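Local coordinates for eukaryotic translation initiation factor 4 gamma 2 (Homo sapiens, PDB 4IUL), which probably supports translation initiation as an eIF4G relative, using its HEAT-repeat MIF4G domain to interact with the RNA helicase eIF4A, at residues M152-G160 and I172-L180. Residues are numbered along the deposited sequence; the frame is centred on the assembly and turned at random.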
loop_
_atom_site.group_PDB
_atom_site.type_symbol
_atom_site.label_atom_id
_atom_site.label_comp_id
_atom_site.label_asym_id
_atom_site.label_seq_id
_atom_site.Cartn_x
_atom_site.Cartn_y
_atom_site.Cartn_z
ATOM N N MET A 152 -5.089 8.753 -2.611
ATOM C CA MET A 152 -4.761 8.338 -1.253
ATOM C C MET A 152 -5.309 6.946 -0.954
ATOM O O MET A 152 -4.641 6.136 -0.308
ATOM C CB MET A 152 -5.331 9.341 -0.247
ATOM C CG MET A 152 -4.939 9.085 1.202
ATOM S SD MET A 152 -3.185 9.420 1.535
ATOM C CE MET A 152 -2.465 7.777 1.298
ATOM N N LEU A 153 -6.522 6.662 -1.419
ATOM C CA LEU A 153 -7.115 5.350 -1.177
ATOM C C LEU A 153 -6.359 4.278 -1.951
ATOM O O LEU A 153 -6.143 3.174 -1.450
ATOM C CB LEU A 153 -8.598 5.345 -1.561
ATOM C CG LEU A 153 -9.430 6.350 -0.757
ATOM C CD1 LEU A 153 -10.923 6.176 -1.060
ATOM C CD2 LEU A 153 -9.165 6.136 0.721
ATOM N N GLY A 154 -5.966 4.607 -3.177
ATOM C CA GLY A 154 -5.213 3.662 -3.974
ATOM C C GLY A 154 -3.888 3.377 -3.284
ATOM O O GLY A 154 -3.417 2.238 -3.277
ATOM N N ASN A 155 -3.293 4.410 -2.689
ATOM C CA ASN A 155 -2.018 4.255 -1.991
ATOM C C ASN A 155 -2.179 3.312 -0.802
ATOM O O ASN A 155 -1.361 2.410 -0.599
ATOM C CB ASN A 155 -1.499 5.613 -1.497
ATOM C CG ASN A 155 -0.012 5.584 -1.166
ATOM O OD1 ASN A 155 0.641 4.550 -1.291
ATOM N ND2 ASN A 155 0.530 6.725 -0.744
ATOM N N ILE A 156 -3.238 3.520 -0.024
ATOM C CA ILE A 156 -3.497 2.689 1.146
ATOM C C ILE A 156 -3.751 1.220 0.790
ATOM O O ILE A 156 -3.280 0.326 1.492
ATOM C CB ILE A 156 -4.681 3.246 1.961
ATOM C CG1 ILE A 156 -4.279 4.600 2.561
ATOM C CG2 ILE A 156 -5.069 2.268 3.062
ATOM C CD1 ILE A 156 -5.387 5.308 3.286
ATOM N N LYS A 157 -4.475 0.977 -0.300
ATOM C CA LYS A 157 -4.775 -0.384 -0.743
ATOM C C LYS A 157 -3.504 -1.136 -1.152
ATOM O O LYS A 157 -3.379 -2.341 -0.913
ATOM C CB LYS A 157 -5.754 -0.345 -1.919
ATOM C CG LYS A 157 -6.122 -1.702 -2.511
ATOM C CD LYS A 157 -7.053 -1.520 -3.717
ATOM C CE LYS A 157 -7.384 -2.842 -4.408
ATOM N NZ LYS A 157 -8.038 -3.801 -3.465
ATOM N N PHE A 158 -2.561 -0.430 -1.770
ATOM C CA PHE A 158 -1.307 -1.056 -2.186
ATOM C C PHE A 158 -0.470 -1.389 -0.943
ATOM O O PHE A 158 0.178 -2.438 -0.878
ATOM C CB PHE A 158 -0.541 -0.125 -3.140
ATOM C CG PHE A 158 0.743 -0.712 -3.671
ATOM C CD1 PHE A 158 0.781 -2.014 -4.161
ATOM C CD2 PHE A 158 1.917 0.037 -3.675
ATOM C CE1 PHE A 158 1.978 -2.567 -4.646
ATOM C CE2 PHE A 158 3.109 -0.504 -4.156
ATOM C CZ PHE A 158 3.139 -1.809 -4.641
ATOM N N ILE A 159 -0.503 -0.499 0.045
ATOM C CA ILE A 159 0.223 -0.716 1.290
ATOM C C ILE A 159 -0.345 -1.966 1.973
ATOM O O ILE A 159 0.401 -2.833 2.435
ATOM C CB ILE A 159 0.105 0.518 2.215
ATOM C CG1 ILE A 159 0.940 1.669 1.629
ATOM C CG2 ILE A 159 0.580 0.178 3.625
ATOM C CD1 ILE A 159 0.687 3.034 2.284
ATOM N N GLY A 160 -1.670 -2.066 2.017
ATOM C CA GLY A 160 -2.286 -3.232 2.621
ATOM C C GLY A 160 -1.784 -4.515 1.970
ATOM O O GLY A 160 -1.396 -5.461 2.667
ATOM N N ILE A 172 3.380 1.994 9.513
ATOM C CA ILE A 172 2.664 2.657 8.422
ATOM C C ILE A 172 1.232 2.155 8.282
ATOM O O ILE A 172 0.347 2.903 7.852
ATOM C CB ILE A 172 3.410 2.511 7.060
ATOM C CG1 ILE A 172 2.898 3.572 6.076
ATOM C CG2 ILE A 172 3.195 1.149 6.484
ATOM C CD1 ILE A 172 3.670 3.649 4.774
ATOM N N LEU A 173 1.001 0.896 8.642
ATOM C CA LEU A 173 -0.347 0.344 8.573
ATOM C C LEU A 173 -1.234 1.072 9.589
ATOM O O LEU A 173 -2.347 1.477 9.261
ATOM C CB LEU A 173 -0.329 -1.156 8.856
ATOM C CG LEU A 173 0.242 -2.043 7.750
ATOM C CD1 LEU A 173 0.400 -3.450 8.280
ATOM C CD2 LEU A 173 -0.675 -2.026 6.529
ATOM N N HIS A 174 -0.744 1.252 10.815
ATOM C CA HIS A 174 -1.525 1.964 11.835
ATOM C C HIS A 174 -1.769 3.404 11.372
ATOM O O HIS A 174 -2.808 3.994 11.665
ATOM C CB HIS A 174 -0.795 1.969 13.192
ATOM C CG HIS A 174 -0.919 0.683 13.953
ATOM N ND1 HIS A 174 -2.082 0.305 14.588
ATOM C CD2 HIS A 174 -0.045 -0.338 14.130
ATOM C CE1 HIS A 174 -1.922 -0.896 15.118
ATOM N NE2 HIS A 174 -0.695 -1.309 14.852
ATOM N N LYS A 175 -0.811 3.962 10.642
ATOM C CA LYS A 175 -0.934 5.331 10.152
ATOM C C LYS A 175 -2.043 5.428 9.099
ATOM O O LYS A 175 -2.713 6.454 8.989
ATOM C CB LYS A 175 0.404 5.799 9.570
ATOM C CG LYS A 175 0.760 7.225 9.926
ATOM C CD LYS A 175 2.241 7.499 9.713
ATOM C CE LYS A 175 3.093 6.688 10.669
ATOM N NZ LYS A 175 4.551 6.911 10.449
ATOM N N CYS A 176 -2.229 4.360 8.324
ATOM C CA CYS A 176 -3.278 4.325 7.318
ATOM C C CYS A 176 -4.632 4.245 8.037
ATOM O O CYS A 176 -5.558 4.992 7.730
ATOM C CB CYS A 176 -3.110 3.104 6.399
ATOM S SG CYS A 176 -1.741 3.205 5.204
ATOM N N ILE A 177 -4.734 3.332 8.999
ATOM C CA ILE A 177 -5.963 3.144 9.757
ATOM C C ILE A 177 -6.394 4.428 10.459
ATOM O O ILE A 177 -7.573 4.767 10.470
ATOM C CB ILE A 177 -5.799 2.035 10.825
ATOM C CG1 ILE A 177 -5.656 0.675 10.138
ATOM C CG2 ILE A 177 -6.994 2.051 11.794
ATOM C CD1 ILE A 177 -5.476 -0.481 11.093
ATOM N N LYS A 178 -5.432 5.132 11.042
ATOM C CA LYS A 178 -5.715 6.369 11.757
ATOM C C LYS A 178 -6.312 7.454 10.869
ATOM O O LYS A 178 -7.231 8.160 11.289
ATOM C CB LYS A 178 -4.445 6.907 12.422
ATOM C CG LYS A 178 -4.673 8.197 13.191
ATOM C CD LYS A 178 -3.460 8.606 14.022
ATOM C CE LYS A 178 -3.769 9.853 14.849
ATOM N NZ LYS A 178 -2.605 10.284 15.661
ATOM N N THR A 179 -5.797 7.591 9.650
ATOM C CA THR A 179 -6.310 8.613 8.748
ATOM C C THR A 179 -7.702 8.269 8.221
ATOM O O THR A 179 -8.510 9.159 7.967
ATOM C CB THR A 179 -5.358 8.847 7.550
ATOM O OG1 THR A 179 -5.280 7.662 6.756
ATOM C CG2 THR A 179 -3.968 9.204 8.042
ATOM N N LEU A 180 -7.982 6.979 8.068
ATOM C CA LEU A 180 -9.283 6.547 7.570
ATOM C C LEU A 180 -10.413 6.717 8.585
ATOM O O LEU A 180 -11.556 6.960 8.199
ATOM C CB LEU A 180 -9.222 5.088 7.100
ATOM C CG LEU A 180 -8.363 4.788 5.865
ATOM C CD1 LEU A 180 -8.533 3.323 5.469
ATOM C CD2 LEU A 180 -8.777 5.699 4.711
#
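Ile156 and Ile159 of helix 141-163 pack on Cys176 and its neighbours in helix 170-181, joining two helices of the HEAT-repeat solenoid that forms the MIF4G domain. The segments run roughly antiparallel, at 144°, with their axes 10.5 Å apart. No hydrogen bond crosses between them. The contact is apolar and largely buried.

Cys176 sits where the backbones come near each other, opposite Ile156. Its sulfur is shared by two isoleucines: SG lies 3.8 Å from Ile159 CD1 and 3.9 Å from Ile156 CG1. The sulfur gets there because chi1 of -73° sets it beside its own backbone N. Ile156 uses both branches. CG2 rests on Cys176 CB, while CD1 meets Leu180 CD2 tip to tip at 3.7 Å. An alanine in place of Ile156 would probably open a gap at Leu180 CD2, leaving it Leu153 alone across this contact, and strip one side of the Cys176 sulfur.

Ile159 also divides its branches. The Ile159 and Ile172 side chains cross at a slant, with their CD1 atoms 3.9 Å apart. Ile159 and Leu173 run past each other in opposite directions, and Ile159 CG2 meets Leu173 CD2. That leucine methyl also approaches Gly160 CA, and Leu173 continues onto Val206 and Leu210 of helix 193-210. Ile159 also touches Leu116 of helix 107-127.

At the other end, Leu153 CD2 and Leu180 CD2 touch at 4.0 Å. Within helix 170-181, Cys176 O accepts from both Leu180 N and Thr179 OG1, the hydroxyl bond being 2.9 Å long with its donor tilted 25° from the carbonyl plane.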